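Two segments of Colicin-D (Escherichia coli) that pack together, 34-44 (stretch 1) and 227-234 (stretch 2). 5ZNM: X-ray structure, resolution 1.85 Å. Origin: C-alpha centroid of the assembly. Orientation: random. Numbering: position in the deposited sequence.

Stretch 1 34-44: MMERANSVMNE
Stretch 2 227-234: QPVPVTPV

A single hydrogen bond joins a helix to a proline-rich extended segment; all other contacts across the pair are van der Waals. Val-231 N donates to Asn-39 OD1 at 2.9 Å, nearly straight at 170°. Asn-39 has chi1 m and chi2 -17°; its CA-to-CB bond points sideways, but the amide end reaches the segment. The prolines have no N-H to give, whereas Val-231 does.

Residues 34-42 are helical, continuing a helix that begins earlier. Residues 227-234 form no regular helix or strand, with phi -59 to -145° and psi 114 to 164°. Both stretches advance in the same sense: Met-35 CA lies 5.3 Å from Pro-230 CA, and Met-42 CA 6.7 Å from Thr-232 CA.

Met-35, Ala-38 and Met-42 point toward the segment. Met-35 (t, t, p) sets SD 3.7 Å from Pro-228 CB and CG 3.4 Å from Val-229 O. Small Ala-38 admits the Pro-230 ring, CB to CG 3.8 Å. Buried Met-42 (m, t, m) brings CE within 3.5 Å of Pro-230 CB and 3.3 Å of Val-231 O.

Asn-43 leaves the helix at -97/8, with chi1 m and chi2 -87°. Asn-43 ND2 donates to Asn-39 O at 2.8 Å, and Asn-43 OD1 lies 3.7 Å from Pro-233 CG. The contact buries 416 Å² in total.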

# COMPACT_ATOMS: atom_id res chain seq x y z
N MET A 34 -18.24 -11.35 -20.40
CA MET A 34 -17.06 -10.50 -20.52
C MET A 34 -16.02 -10.87 -19.46
O MET A 34 -14.83 -10.98 -19.76
CB MET A 34 -17.43 -9.03 -20.36
CG MET A 34 -18.14 -8.43 -21.56
SD MET A 34 -18.74 -6.78 -21.17
CE MET A 34 -17.21 -5.87 -21.00
N MET A 35 -16.47 -11.02 -18.22
CA MET A 35 -15.55 -11.26 -17.12
C MET A 35 -14.79 -12.56 -17.33
O MET A 35 -13.58 -12.65 -17.03
CB MET A 35 -16.31 -11.25 -15.79
CG MET A 35 -15.44 -11.64 -14.62
SD MET A 35 -16.41 -12.23 -13.24
CE MET A 35 -17.25 -13.63 -13.99
N GLU A 36 -15.47 -13.58 -17.85
CA GLU A 36 -14.82 -14.85 -18.15
C GLU A 36 -13.76 -14.69 -19.23
O GLU A 36 -12.66 -15.23 -19.12
CB GLU A 36 -15.87 -15.86 -18.59
CG GLU A 36 -16.91 -16.15 -17.54
CD GLU A 36 -17.39 -17.58 -17.61
OE1 GLU A 36 -18.58 -17.79 -17.94
OE2 GLU A 36 -16.58 -18.49 -17.34
N ARG A 37 -14.09 -13.96 -20.31
CA ARG A 37 -13.11 -13.78 -21.37
C ARG A 37 -11.93 -12.96 -20.87
O ARG A 37 -10.77 -13.25 -21.22
CB ARG A 37 -13.77 -13.11 -22.58
CG ARG A 37 -14.89 -13.94 -23.20
CD ARG A 37 -15.35 -13.38 -24.54
NE ARG A 37 -16.05 -12.10 -24.43
CZ ARG A 37 -17.36 -11.95 -24.60
NH1 ARG A 37 -18.12 -12.99 -24.89
NH2 ARG A 37 -17.90 -10.74 -24.48
N ALA A 38 -12.19 -11.97 -20.02
CA ALA A 38 -11.10 -11.16 -19.49
C ALA A 38 -10.19 -11.99 -18.59
O ALA A 38 -8.96 -11.87 -18.65
CB ALA A 38 -11.66 -9.94 -18.76
N ASN A 39 -10.78 -12.87 -17.78
CA ASN A 39 -9.98 -13.68 -16.88
C ASN A 39 -9.17 -14.73 -17.64
O ASN A 39 -8.01 -14.99 -17.30
CB ASN A 39 -10.86 -14.34 -15.82
CG ASN A 39 -11.29 -13.37 -14.74
OD1 ASN A 39 -10.71 -12.29 -14.57
ND2 ASN A 39 -12.32 -13.76 -13.99
N SER A 40 -9.77 -15.35 -18.67
CA SER A 40 -9.00 -16.24 -19.55
C SER A 40 -7.75 -15.55 -20.08
O SER A 40 -6.65 -16.11 -20.04
CB SER A 40 -9.85 -16.69 -20.75
OG SER A 40 -10.76 -17.72 -20.41
N VAL A 41 -7.92 -14.33 -20.59
CA VAL A 41 -6.84 -13.65 -21.29
C VAL A 41 -5.73 -13.23 -20.32
O VAL A 41 -4.54 -13.29 -20.65
CB VAL A 41 -7.41 -12.46 -22.08
CG1 VAL A 41 -6.36 -11.46 -22.40
CG2 VAL A 41 -8.07 -12.96 -23.35
N MET A 42 -6.09 -12.83 -19.10
CA MET A 42 -5.07 -12.42 -18.14
C MET A 42 -4.34 -13.60 -17.51
O MET A 42 -3.27 -13.41 -16.92
CB MET A 42 -5.66 -11.56 -17.03
CG MET A 42 -5.99 -10.15 -17.45
SD MET A 42 -6.44 -9.13 -16.05
CE MET A 42 -7.91 -10.00 -15.48
N ASN A 43 -4.89 -14.80 -17.62
CA ASN A 43 -4.27 -15.99 -17.06
C ASN A 43 -3.45 -16.77 -18.08
O ASN A 43 -2.98 -17.87 -17.76
CB ASN A 43 -5.33 -16.88 -16.42
CG ASN A 43 -5.68 -16.43 -15.02
OD1 ASN A 43 -5.03 -16.82 -14.05
ND2 ASN A 43 -6.71 -15.59 -14.91
N GLU A 44 -3.26 -16.24 -19.28
CA GLU A 44 -2.28 -16.84 -20.19
C GLU A 44 -0.89 -16.76 -19.56
O GLU A 44 -0.59 -15.87 -18.76
CB GLU A 44 -2.30 -16.14 -21.55
CG GLU A 44 -3.57 -16.38 -22.37
CD GLU A 44 -3.41 -17.49 -23.40
OE1 GLU A 44 -2.32 -17.60 -24.01
OE2 GLU A 44 -4.37 -18.26 -23.61
N GLN A 227 -19.98 -6.87 -7.81
CA GLN A 227 -20.42 -7.16 -9.16
C GLN A 227 -19.27 -7.75 -9.96
O GLN A 227 -18.11 -7.67 -9.54
CB GLN A 227 -20.94 -5.87 -9.81
CG GLN A 227 -22.09 -5.24 -9.01
CD GLN A 227 -23.00 -4.38 -9.87
OE1 GLN A 227 -23.40 -4.79 -10.95
NE2 GLN A 227 -23.33 -3.19 -9.38
N PRO A 228 -19.54 -8.39 -11.10
CA PRO A 228 -18.45 -9.07 -11.83
C PRO A 228 -17.41 -8.08 -12.34
O PRO A 228 -17.73 -7.06 -12.94
CB PRO A 228 -19.18 -9.77 -12.98
CG PRO A 228 -20.64 -9.89 -12.50
CD PRO A 228 -20.86 -8.66 -11.70
N VAL A 229 -16.14 -8.41 -12.09
CA VAL A 229 -15.00 -7.66 -12.65
C VAL A 229 -13.88 -8.64 -12.93
O VAL A 229 -13.80 -9.70 -12.31
CB VAL A 229 -14.48 -6.56 -11.68
CG1 VAL A 229 -15.54 -5.47 -11.37
CG2 VAL A 229 -13.92 -7.19 -10.38
N PRO A 230 -13.01 -8.30 -13.89
CA PRO A 230 -11.81 -9.13 -14.09
C PRO A 230 -10.95 -9.08 -12.84
O PRO A 230 -10.87 -8.07 -12.15
CB PRO A 230 -11.10 -8.47 -15.28
CG PRO A 230 -12.12 -7.55 -15.90
CD PRO A 230 -13.00 -7.12 -14.76
N VAL A 231 -10.29 -10.19 -12.56
CA VAL A 231 -9.42 -10.30 -11.39
C VAL A 231 -8.01 -10.54 -11.90
O VAL A 231 -7.72 -11.56 -12.53
CB VAL A 231 -9.89 -11.39 -10.43
CG1 VAL A 231 -8.86 -11.62 -9.33
CG2 VAL A 231 -11.22 -10.95 -9.78
N THR A 232 -7.14 -9.57 -11.68
CA THR A 232 -5.74 -9.72 -12.07
C THR A 232 -5.05 -10.73 -11.15
O THR A 232 -5.23 -10.66 -9.92
CB THR A 232 -5.03 -8.37 -11.99
OG1 THR A 232 -5.73 -7.42 -12.80
CG2 THR A 232 -3.58 -8.49 -12.48
N PRO A 233 -4.31 -11.70 -11.69
CA PRO A 233 -3.59 -12.64 -10.81
C PRO A 233 -2.63 -11.89 -9.91
O PRO A 233 -1.92 -10.99 -10.36
CB PRO A 233 -2.86 -13.56 -11.80
CG PRO A 233 -3.72 -13.51 -13.04
CD PRO A 233 -4.21 -12.09 -13.10
N VAL A 234 -2.63 -12.25 -8.64
CA VAL A 234 -1.87 -11.52 -7.63
C VAL A 234 -0.56 -12.24 -7.40
O VAL A 234 -0.49 -13.47 -7.46
CB VAL A 234 -2.69 -11.38 -6.34
CG1 VAL A 234 -1.86 -10.77 -5.22
CG2 VAL A 234 -3.91 -10.52 -6.62